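Local coordinates for protein MFP2b (Ascaris suum, PDB 2BJR) that binds zinc and enhances polymerization of the major sperm protein (MSP) in the amoeboid motility of nematode sperm, at residues F20-V25 with Q81-H86; L89-N94 with I163-K168; W195-C200 with S268-Y273. All coordinates share one frame; numbering follows the deposited sequence.

Interaction 1 of 3, residues F20-V25 with Q81-H86. With ZN (zinc ion), chain C.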
loop_
_atom_site.group_PDB
_atom_site.type_symbol
_atom_site.label_atom_id
_atom_site.label_comp_id
_atom_site.label_asym_id
_atom_site.label_seq_id
_atom_site.Cartn_x
_atom_site.Cartn_y
_atom_site.Cartn_z
ATOM N N PHE A 20 -6.082 -6.408 8.934
ATOM C CA PHE A 20 -4.898 -7.146 8.606
ATOM C C PHE A 20 -4.032 -7.369 9.808
ATOM O O PHE A 20 -4.015 -6.554 10.717
ATOM C CB PHE A 20 -4.033 -6.440 7.542
ATOM C CG PHE A 20 -4.534 -6.614 6.141
ATOM C CD1 PHE A 20 -5.633 -5.877 5.698
ATOM C CD2 PHE A 20 -3.919 -7.494 5.299
ATOM C CE1 PHE A 20 -6.085 -6.033 4.448
ATOM C CE2 PHE A 20 -4.353 -7.673 4.046
ATOM C CZ PHE A 20 -5.455 -6.924 3.604
ATOM N N PRO A 21 -3.279 -8.461 9.782
ATOM C CA PRO A 21 -2.220 -8.678 10.776
ATOM C C PRO A 21 -1.089 -7.646 10.639
ATOM O O PRO A 21 -0.991 -6.932 9.626
ATOM C CB PRO A 21 -1.699 -10.060 10.438
ATOM C CG PRO A 21 -2.099 -10.264 8.920
ATOM C CD PRO A 21 -3.357 -9.555 8.790
ATOM N N ASP A 22 -0.207 -7.615 11.634
ATOM C CA ASP A 22 0.959 -6.749 11.554
ATOM C C ASP A 22 1.806 -7.012 10.353
ATOM O O ASP A 22 1.996 -8.158 9.924
ATOM C CB ASP A 22 1.874 -6.939 12.765
ATOM C CG ASP A 22 1.283 -6.405 14.047
ATOM O OD1 ASP A 22 0.275 -5.659 14.094
ATOM O OD2 ASP A 22 1.824 -6.740 15.109
ATOM N N ASN A 23 2.360 -5.940 9.818
ATOM C CA ASN A 23 3.382 -6.037 8.783
ATOM C C ASN A 23 3.129 -6.980 7.573
ATOM O O ASN A 23 3.979 -7.791 7.211
ATOM C CB ASN A 23 4.709 -6.392 9.436
ATOM C CG ASN A 23 5.108 -5.367 10.457
ATOM O OD1 ASN A 23 5.519 -4.256 10.097
ATOM N ND2 ASN A 23 4.914 -5.679 11.704
ATOM N N PRO A 24 1.989 -6.840 6.919
ATOM C CA PRO A 24 1.685 -7.706 5.771
ATOM C C PRO A 24 2.554 -7.358 4.553
ATOM O O PRO A 24 3.022 -6.202 4.433
ATOM C CB PRO A 24 0.202 -7.429 5.541
ATOM C CG PRO A 24 0.101 -5.982 5.892
ATOM C CD PRO A 24 0.924 -5.872 7.168
ATOM N N VAL A 25 2.839 -8.315 3.691
ATOM C CA VAL A 25 3.725 -8.066 2.586
ATOM C C VAL A 25 2.871 -7.694 1.373
ATOM O O VAL A 25 2.022 -8.475 0.937
ATOM C CB VAL A 25 4.620 -9.247 2.306
ATOM C CG1 VAL A 25 5.422 -9.047 0.990
ATOM C CG2 VAL A 25 5.558 -9.505 3.496
ATOM N N GLN A 81 3.752 -12.171 6.154
ATOM C CA GLN A 81 4.174 -11.157 7.120
ATOM C C GLN A 81 5.666 -11.043 7.098
ATOM O O GLN A 81 6.380 -12.012 6.979
ATOM C CB GLN A 81 3.668 -11.514 8.504
ATOM C CG GLN A 81 4.124 -10.657 9.654
ATOM C CD GLN A 81 3.482 -11.090 10.968
ATOM O OE1 GLN A 81 3.938 -12.062 11.534
ATOM N NE2 GLN A 81 2.415 -10.437 11.410
ATOM N N TYR A 82 6.156 -9.801 7.217
ATOM C CA TYR A 82 7.560 -9.560 7.362
ATOM C C TYR A 82 7.713 -8.544 8.516
ATOM O O TYR A 82 7.695 -7.337 8.301
ATOM C CB TYR A 82 8.194 -9.111 6.043
ATOM C CG TYR A 82 9.692 -9.086 6.140
ATOM C CD1 TYR A 82 10.436 -10.244 5.982
ATOM C CD2 TYR A 82 10.375 -7.904 6.487
ATOM C CE1 TYR A 82 11.794 -10.254 6.122
ATOM C CE2 TYR A 82 11.768 -7.904 6.608
ATOM C CZ TYR A 82 12.478 -9.059 6.422
ATOM O OH TYR A 82 13.870 -9.099 6.560
ATOM N N LYS A 83 7.794 -9.091 9.742
ATOM C CA LYS A 83 7.857 -8.348 11.000
ATOM C C LYS A 83 9.275 -8.541 11.522
ATOM O O LYS A 83 9.677 -9.662 11.809
ATOM C CB LYS A 83 6.855 -8.946 11.973
ATOM C CG LYS A 83 6.770 -8.358 13.370
ATOM C CD LYS A 83 5.409 -8.720 14.010
ATOM C CE LYS A 83 5.112 -7.823 15.221
ATOM N NZ LYS A 83 3.880 -8.155 16.005
ATOM N N GLY A 84 10.012 -7.454 11.675
ATOM C CA GLY A 84 11.389 -7.513 12.110
ATOM C C GLY A 84 12.246 -7.216 10.908
ATOM O O GLY A 84 11.771 -6.624 9.935
ATOM N N ASN A 85 13.514 -7.589 10.980
ATOM C CA ASN A 85 14.419 -7.390 9.869
ATOM C C ASN A 85 15.398 -8.540 9.742
ATOM O O ASN A 85 15.309 -9.540 10.478
ATOM C CB ASN A 85 15.104 -6.016 9.954
ATOM C CG ASN A 85 16.022 -5.880 11.158
ATOM O OD1 ASN A 85 16.554 -6.871 11.673
ATOM N ND2 ASN A 85 16.211 -4.635 11.607
ATOM N N HIS A 86 16.313 -8.436 8.795
ATOM C CA HIS A 86 17.182 -9.565 8.499
ATOM C C HIS A 86 18.099 -9.987 9.671
ATOM O O HIS A 86 18.558 -11.108 9.699
ATOM C CB HIS A 86 18.013 -9.296 7.263
ATOM C CG HIS A 86 18.962 -8.155 7.421
ATOM N ND1 HIS A 86 20.285 -8.340 7.761
ATOM C CD2 HIS A 86 18.781 -6.815 7.315
ATOM C CE1 HIS A 86 20.886 -7.163 7.819
ATOM N NE2 HIS A 86 19.989 -6.223 7.585
HETATM ZN ZN ZN C . 20.365 -4.228 7.811
HETATM O O HOH W 1 6.075 -6.062 5.842
#

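Interaction 2 of 3, residues L89-N94 with I163-K168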
loop_
_atom_site.group_PDB
_atom_site.type_symbol
_atom_site.label_atom_id
_atom_site.label_comp_id
_atom_site.label_asym_id
_atom_site.label_seq_id
_atom_site.Cartn_x
_atom_site.Cartn_y
_atom_site.Cartn_z
ATOM N N LEU A 89 15.597 -12.243 11.574
ATOM C CA LEU A 89 14.943 -13.244 10.718
ATOM C C LEU A 89 15.890 -14.101 9.877
ATOM O O LEU A 89 15.589 -15.257 9.555
ATOM C CB LEU A 89 13.927 -12.542 9.804
ATOM C CG LEU A 89 12.823 -11.804 10.544
ATOM C CD1 LEU A 89 12.021 -10.980 9.536
ATOM C CD2 LEU A 89 11.917 -12.756 11.303
ATOM N N GLY A 90 17.023 -13.554 9.491
ATOM C CA GLY A 90 17.936 -14.281 8.618
ATOM C C GLY A 90 17.644 -14.172 7.132
ATOM O O GLY A 90 18.341 -14.761 6.310
ATOM N N TYR A 91 16.629 -13.378 6.775
ATOM C CA TYR A 91 16.269 -13.206 5.366
ATOM C C TYR A 91 15.568 -11.878 5.157
ATOM O O TYR A 91 15.068 -11.244 6.099
ATOM C CB TYR A 91 15.332 -14.355 4.870
ATOM C CG TYR A 91 14.001 -14.387 5.535
ATOM C CD1 TYR A 91 12.877 -13.775 4.964
ATOM C CD2 TYR A 91 13.820 -15.047 6.730
ATOM C CE1 TYR A 91 11.650 -13.787 5.611
ATOM C CE2 TYR A 91 12.580 -15.074 7.362
ATOM C CZ TYR A 91 11.504 -14.437 6.804
ATOM O OH TYR A 91 10.305 -14.442 7.461
ATOM N N TRP A 92 15.547 -11.466 3.908
ATOM C CA TRP A 92 14.649 -10.389 3.440
ATOM C C TRP A 92 14.122 -10.795 2.069
ATOM O O TRP A 92 14.697 -11.645 1.384
ATOM C CB TRP A 92 15.367 -9.022 3.337
ATOM C CG TRP A 92 16.663 -9.003 2.530
ATOM C CD1 TRP A 92 17.915 -9.405 2.960
ATOM C CD2 TRP A 92 16.861 -8.485 1.213
ATOM N NE1 TRP A 92 18.841 -9.215 1.973
ATOM C CE2 TRP A 92 18.235 -8.642 0.892
ATOM C CE3 TRP A 92 16.022 -7.924 0.255
ATOM C CZ2 TRP A 92 18.769 -8.268 -0.339
ATOM C CZ3 TRP A 92 16.566 -7.525 -0.960
ATOM C CH2 TRP A 92 17.921 -7.711 -1.247
ATOM N N TYR A 93 12.974 -10.233 1.705
ATOM C CA TYR A 93 12.307 -10.593 0.454
ATOM C C TYR A 93 12.706 -9.665 -0.681
ATOM O O TYR A 93 12.798 -8.432 -0.517
ATOM C CB TYR A 93 10.804 -10.557 0.654
ATOM C CG TYR A 93 10.250 -11.651 1.542
ATOM C CD1 TYR A 93 9.240 -11.379 2.463
ATOM C CD2 TYR A 93 10.679 -12.975 1.422
ATOM C CE1 TYR A 93 8.691 -12.370 3.237
ATOM C CE2 TYR A 93 10.110 -13.975 2.209
ATOM C CZ TYR A 93 9.137 -13.665 3.099
ATOM O OH TYR A 93 8.582 -14.651 3.896
ATOM N N ASN A 94 13.009 -10.266 -1.809
ATOM C CA ASN A 94 13.388 -9.549 -3.015
ATOM C C ASN A 94 12.552 -10.073 -4.174
ATOM O O ASN A 94 12.527 -11.277 -4.424
ATOM C CB ASN A 94 14.874 -9.779 -3.283
ATOM C CG ASN A 94 15.437 -8.872 -4.361
ATOM O OD1 ASN A 94 14.826 -7.874 -4.742
ATOM N ND2 ASN A 94 16.607 -9.221 -4.862
ATOM N N ILE A 163 8.809 -13.953 -5.416
ATOM C CA ILE A 163 9.580 -13.568 -4.229
ATOM C C ILE A 163 10.755 -14.520 -3.978
ATOM O O ILE A 163 10.558 -15.756 -3.887
ATOM C CB ILE A 163 8.685 -13.533 -2.998
ATOM C CG1 ILE A 163 7.602 -12.458 -3.148
ATOM C CG2 ILE A 163 9.480 -13.292 -1.761
ATOM C CD1 ILE A 163 6.473 -12.581 -2.132
ATOM N N ALA A 164 11.952 -13.942 -3.834
ATOM C CA ALA A 164 13.139 -14.674 -3.342
ATOM C C ALA A 164 13.428 -14.266 -1.908
ATOM O O ALA A 164 13.289 -13.092 -1.525
ATOM C CB ALA A 164 14.358 -14.367 -4.232
ATOM N N ARG A 165 13.784 -15.241 -1.078
ATOM C CA ARG A 165 14.385 -14.992 0.209
ATOM C C ARG A 165 15.896 -14.803 0.019
ATOM O O ARG A 165 16.587 -15.696 -0.502
ATOM C CB ARG A 165 14.127 -16.175 1.173
ATOM C CG ARG A 165 12.693 -16.442 1.542
ATOM C CD ARG A 165 12.405 -17.916 1.929
ATOM N NE ARG A 165 13.314 -18.397 2.987
ATOM C CZ ARG A 165 13.183 -18.180 4.270
ATOM N NH1 ARG A 165 12.165 -17.491 4.761
ATOM N NH2 ARG A 165 14.112 -18.667 5.119
ATOM N N GLU A 166 16.392 -13.643 0.438
ATOM C CA GLU A 166 17.806 -13.320 0.369
ATOM C C GLU A 166 18.375 -13.599 1.741
ATOM O O GLU A 166 17.945 -13.016 2.735
ATOM C CB GLU A 166 18.005 -11.844 0.022
ATOM C CG GLU A 166 17.437 -11.452 -1.309
ATOM C CD GLU A 166 18.372 -11.641 -2.481
ATOM O OE1 GLU A 166 19.521 -12.101 -2.299
ATOM O OE2 GLU A 166 17.936 -11.340 -3.604
ATOM N N LEU A 167 19.367 -14.479 1.777
ATOM C CA LEU A 167 19.907 -15.007 3.018
ATOM C C LEU A 167 21.186 -14.288 3.473
ATOM O O LEU A 167 21.646 -14.519 4.595
ATOM C CB LEU A 167 20.158 -16.511 2.864
ATOM C CG LEU A 167 18.885 -17.313 2.536
ATOM C CD1 LEU A 167 19.146 -18.829 2.561
ATOM C CD2 LEU A 167 17.782 -16.943 3.501
ATOM N N LYS A 168 21.711 -13.390 2.641
ATOM C CA LYS A 168 22.892 -12.586 3.019
ATOM C C LYS A 168 22.635 -11.072 2.949
ATOM O O LYS A 168 21.965 -10.562 2.038
ATOM C CB LYS A 168 24.142 -12.978 2.204
ATOM C CG LYS A 168 23.981 -12.996 0.678
ATOM C CD LYS A 168 24.889 -14.035 -0.024
ATOM C CE LYS A 168 24.328 -14.406 -1.438
ATOM N NZ LYS A 168 25.374 -14.489 -2.547
HETATM O O HOH W 2 20.595 -16.130 6.802
#

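Interaction 3 of 3, residues W195-C200 with S268-Y273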
loop_
_atom_site.group_PDB
_atom_site.type_symbol
_atom_site.label_atom_id
_atom_site.label_comp_id
_atom_site.label_asym_id
_atom_site.label_seq_id
_atom_site.Cartn_x
_atom_site.Cartn_y
_atom_site.Cartn_z
ATOM N N TRP A 195 4.185 3.888 1.831
ATOM C CA TRP A 195 2.969 3.734 2.633
ATOM C C TRP A 195 3.116 2.599 3.634
ATOM O O TRP A 195 3.456 1.494 3.243
ATOM C CB TRP A 195 1.793 3.415 1.684
ATOM C CG TRP A 195 1.388 4.560 0.771
ATOM C CD1 TRP A 195 1.752 4.757 -0.533
ATOM C CD2 TRP A 195 0.503 5.596 1.092
ATOM N NE1 TRP A 195 1.107 5.850 -1.047
ATOM C CE2 TRP A 195 0.352 6.402 -0.052
ATOM C CE3 TRP A 195 -0.193 5.947 2.255
ATOM C CZ2 TRP A 195 -0.470 7.518 -0.076
ATOM C CZ3 TRP A 195 -0.963 7.050 2.229
ATOM C CH2 TRP A 195 -1.113 7.822 1.069
ATOM N N ALA A 196 2.853 2.843 4.917
ATOM C CA ALA A 196 3.073 1.844 5.917
ATOM C C ALA A 196 1.708 1.340 6.415
ATOM O O ALA A 196 0.780 2.102 6.622
ATOM C CB ALA A 196 3.885 2.424 7.071
ATOM N N ASP A 197 1.602 0.046 6.660
ATOM C CA ASP A 197 0.360 -0.566 7.194
ATOM C C ASP A 197 0.308 -0.528 8.708
ATOM O O ASP A 197 1.269 -0.953 9.381
ATOM C CB ASP A 197 0.302 -2.025 6.744
ATOM C CG ASP A 197 0.117 -2.148 5.229
ATOM O OD1 ASP A 197 -1.000 -1.858 4.779
ATOM O OD2 ASP A 197 1.043 -2.456 4.443
ATOM N N PHE A 198 -0.822 -0.043 9.211
ATOM C CA PHE A 198 -1.169 -0.001 10.604
ATOM C C PHE A 198 -2.652 -0.158 10.776
ATOM O O PHE A 198 -3.430 0.087 9.865
ATOM C CB PHE A 198 -0.792 1.340 11.192
ATOM C CG PHE A 198 0.658 1.537 11.380
ATOM C CD1 PHE A 198 1.423 2.198 10.436
ATOM C CD2 PHE A 198 1.274 1.103 12.561
ATOM C CE1 PHE A 198 2.818 2.396 10.633
ATOM C CE2 PHE A 198 2.671 1.316 12.766
ATOM C CZ PHE A 198 3.421 1.953 11.792
ATOM N N ARG A 199 -3.074 -0.531 11.979
ATOM C CA ARG A 199 -4.485 -0.507 12.324
ATOM C C ARG A 199 -4.750 0.663 13.229
ATOM O O ARG A 199 -3.937 0.969 14.072
ATOM C CB ARG A 199 -4.917 -1.782 13.026
ATOM C CG ARG A 199 -4.718 -3.094 12.243
ATOM C CD ARG A 199 -5.088 -4.366 13.076
ATOM N NE ARG A 199 -4.207 -4.469 14.231
ATOM C CZ ARG A 199 -3.017 -5.035 14.227
ATOM N NH1 ARG A 199 -2.571 -5.666 13.151
ATOM N NH2 ARG A 199 -2.270 -4.996 15.328
ATOM N N CYS A 200 -5.923 1.269 13.106
ATOM C CA CYS A 200 -6.322 2.299 14.039
ATOM C C CYS A 200 -6.352 1.690 15.411
ATOM O O CYS A 200 -6.708 0.503 15.565
ATOM C CB CYS A 200 -7.700 2.827 13.746
ATOM S SG CYS A 200 -7.597 3.773 12.250
ATOM N N SER A 268 -7.824 -1.369 9.396
ATOM C CA SER A 268 -6.579 -1.246 8.649
ATOM C C SER A 268 -6.534 0.033 7.784
ATOM O O SER A 268 -7.460 0.300 7.030
ATOM C CB SER A 268 -6.348 -2.476 7.788
ATOM O OG SER A 268 -5.935 -3.596 8.569
ATOM N N ILE A 269 -5.458 0.809 7.938
ATOM C CA ILE A 269 -5.189 2.010 7.137
ATOM C C ILE A 269 -3.753 1.990 6.650
ATOM O O ILE A 269 -2.970 1.122 7.028
ATOM C CB ILE A 269 -5.392 3.316 7.941
ATOM C CG1 ILE A 269 -4.434 3.363 9.128
ATOM C CG2 ILE A 269 -6.848 3.444 8.347
ATOM C CD1 ILE A 269 -4.386 4.766 9.771
ATOM N N GLN A 270 -3.422 2.923 5.754
ATOM C CA GLN A 270 -2.040 3.056 5.282
ATOM C C GLN A 270 -1.573 4.470 5.632
ATOM O O GLN A 270 -2.276 5.444 5.364
ATOM C CB GLN A 270 -1.935 2.778 3.810
ATOM C CG GLN A 270 -2.328 1.329 3.463
ATOM C CD GLN A 270 -2.264 1.056 1.962
ATOM O OE1 GLN A 270 -1.418 1.595 1.291
ATOM N NE2 GLN A 270 -3.119 0.151 1.460
ATOM N N ILE A 271 -0.409 4.553 6.235
ATOM C CA ILE A 271 0.129 5.834 6.637
ATOM C C ILE A 271 1.273 6.226 5.726
ATOM O O ILE A 271 2.226 5.460 5.511
ATOM C CB ILE A 271 0.586 5.799 8.090
ATOM C CG1 ILE A 271 -0.610 5.536 9.048
ATOM C CG2 ILE A 271 1.300 7.131 8.446
ATOM C CD1 ILE A 271 -0.270 5.386 10.529
ATOM N N LEU A 272 1.212 7.463 5.210
ATOM C CA LEU A 272 2.252 7.946 4.310
ATOM C C LEU A 272 3.510 8.328 5.134
ATOM O O LEU A 272 3.387 8.965 6.173
ATOM C CB LEU A 272 1.744 9.164 3.488
ATOM C CG LEU A 272 2.723 9.717 2.475
ATOM C CD1 LEU A 272 3.013 8.726 1.423
ATOM C CD2 LEU A 272 2.172 10.960 1.848
ATOM N N TYR A 273 4.678 7.901 4.664
ATOM C CA TYR A 273 5.941 8.196 5.312
ATOM C C TYR A 273 6.831 9.030 4.405
ATOM O O TYR A 273 6.874 8.812 3.195
ATOM C CB TYR A 273 6.709 6.918 5.611
ATOM C CG TYR A 273 6.347 6.158 6.861
ATOM C CD1 TYR A 273 5.406 6.601 7.768
ATOM C CD2 TYR A 273 6.994 4.960 7.130
ATOM C CE1 TYR A 273 5.126 5.871 8.936
ATOM C CE2 TYR A 273 6.729 4.228 8.293
ATOM C CZ TYR A 273 5.805 4.687 9.189
ATOM O OH TYR A 273 5.559 3.945 10.323
HETATM O O HOH W 3 -3.123 -1.449 6.444
HETATM O O HOH W 4 -3.402 -2.910 8.786
#

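Interaction 1 of 3, residues F20-V25 with Q81-H86
Two hydrogen bonds from 81-86 hold the backbone of the loop at Asp22 and Asn23. Asn23 O accepts the amide of Tyr82, Tyr82 N lying 3.0 Å away and nearly along the C=O axis. Gln81 adds the second: with CG anti to its backbone N (chi1 174°), the extended chain carries NE2 to 2.8 Å from Asp22 O, the donor standing above that carbonyl's plane. At the outer side Lys83, also extended, runs crosswise past the amide of Asn23, its CG 3.7 Å from Asn23 ND2, and ends in a salt bridge of 2.7 Å from NZ to Asp22 OD2, on the anti lone pair. A single beta bridge, Pro24 with Gln81, joins the loop after strand 10-15 to strand 76-81 in the antiparallel N-terminal sheet. Val25 CG2 packs on Tyr82 CB at 3.7 Å, while the Tyr82 ring leads away and its OH bonds to Tyr91 O. Asp22 OD1 is held by Arg199, so both carboxylate oxygens are engaged by cations. Further along, Asn85 caps the short helix 86-89, whose first residue, His86, binds zinc through NE2 at 2.0 Å; Cys174, Cys176 and Cys179 complete the site.

Interaction 2 of 3, residues L89-N94 with I163-K168
Glu166 carries much of this contact, and its side chain lies alongside Trp92 on one face of an antiparallel ladder. Its CB sits over the indole, 3.3 Å from Trp92 CE2, in a CH-pi contact with the five-membered ring. CG, beside the backbone N, continues over the same face, across the benzo part, 3.6 Å from Trp92 CZ2, and also meets Asn94 CB. The chain bends at chi2 (-88°), the carboxylate ends up 17° from the indole plane, and at the tip OE2 receives Asn94 ND2 at 2.8 Å. OE2 lies close to the amide plane of Asn94, but ND2 approaches it from above the carboxylate plane. At its edge the indole also makes a weak hydrogen bond, Trp92 NE1 to Lys168 O, 3.4 Å. Beneath these groups, strands 92-97 and 161-166 of the three-stranded sheet pair through two hydrogen-bonded pairs, Trp92 with Glu166 and Asn94 with Ala164, flanking the non-hydrogen-bonded pair of Tyr93 and Arg165.

Arg165 leaves by the other face. Its CG touches the edge of the Tyr93 ring, and a turn at chi3 (53°) brings NH1 over the centre of the Tyr91 ring in a cation-pi contact, Arg165 CZ 4.2 Å from the centroid and the guanidinium tilted against the ring. Just before strand 92-97 begins and after 161-166 ends, a water donates to both Gly90 O and Leu167 O. Because Asp9 and Glu110 pair with Arg165, and Lys104 with Glu166 OE2, both buried charges are compensated, which would probably keep Glu166 ionised beside the indole that packs against the zinc ligand His86.

Interaction 3 of 3, residues W195-C200 with S268-Y273
Strands 194-199 and 268-274 form an antiparallel ladder in the curled sheet of the second cytosolic motility protein region, with Ala196-Ile271 and Phe198-Ile269 as its hydrogen-bonded pairs. The first is short both ways, Ala196 N to Ile271 O being 2.8 Å. The second is lopsided: Ile269 N reaches Phe198 O at 2.9 Å almost along the C=O axis, whereas the return bond, Phe198 N to Ile269 O, is longer at 3.3 Å though almost straight.

Packing is closest on the face of Ala196, Phe198, Ile269 and Ile271, joined by Tyr273 from the end of the ladder. Ala196 CB lies over the Tyr273 ring, 3.8 Å from its centroid, while Tyr273 OH comes to the edge of the Phe198 ring. Ile271 CD1 fills in beside Phe198 CD1 at 3.6 Å, and Ile269 CG2 meets Cys200 SG. On the other face Trp195, its CG beside the backbone N, turns one face of its indole to Leu272, whose CD1 stands over the centre of the six-membered ring.

Farther along that second face the contact is looser and more polar. Asp197 and Gln270 run side by side and touch only through OD1 and CG, their polar ends turning to Tyr34, and to Gln31 and Lys26, respectively. Arg199 reaches out to Asp22, and Ser268 OG bonds to Phe20 N. Water occupies this side: one molecule donates both to Asp197 OD1, at 2.7 Å, and to Ile269 O, at 2.6 Å.

Overall arrangement
From the N terminus, interaction 1 closes first, bringing the 20-25 loop together with residues 81-86. A few residues later 89-94 opens interaction 2, which closes at 163-168 and ties the start of the three-stranded sheet to its central strand. The chain then passes through the zinc-binding cysteines before 195-200 opens interaction 3, closed at 268-273 in the second cytosolic motility protein region. The three loops follow in series, without nesting or crossing. Interaction 1 touches both others, interaction 2 through Tyr82 and interaction 3 through Phe20 and Asp22, the latter a link between the two such regions. Interactions 2 and 3 stay about 12 Å apart at their nearest atoms.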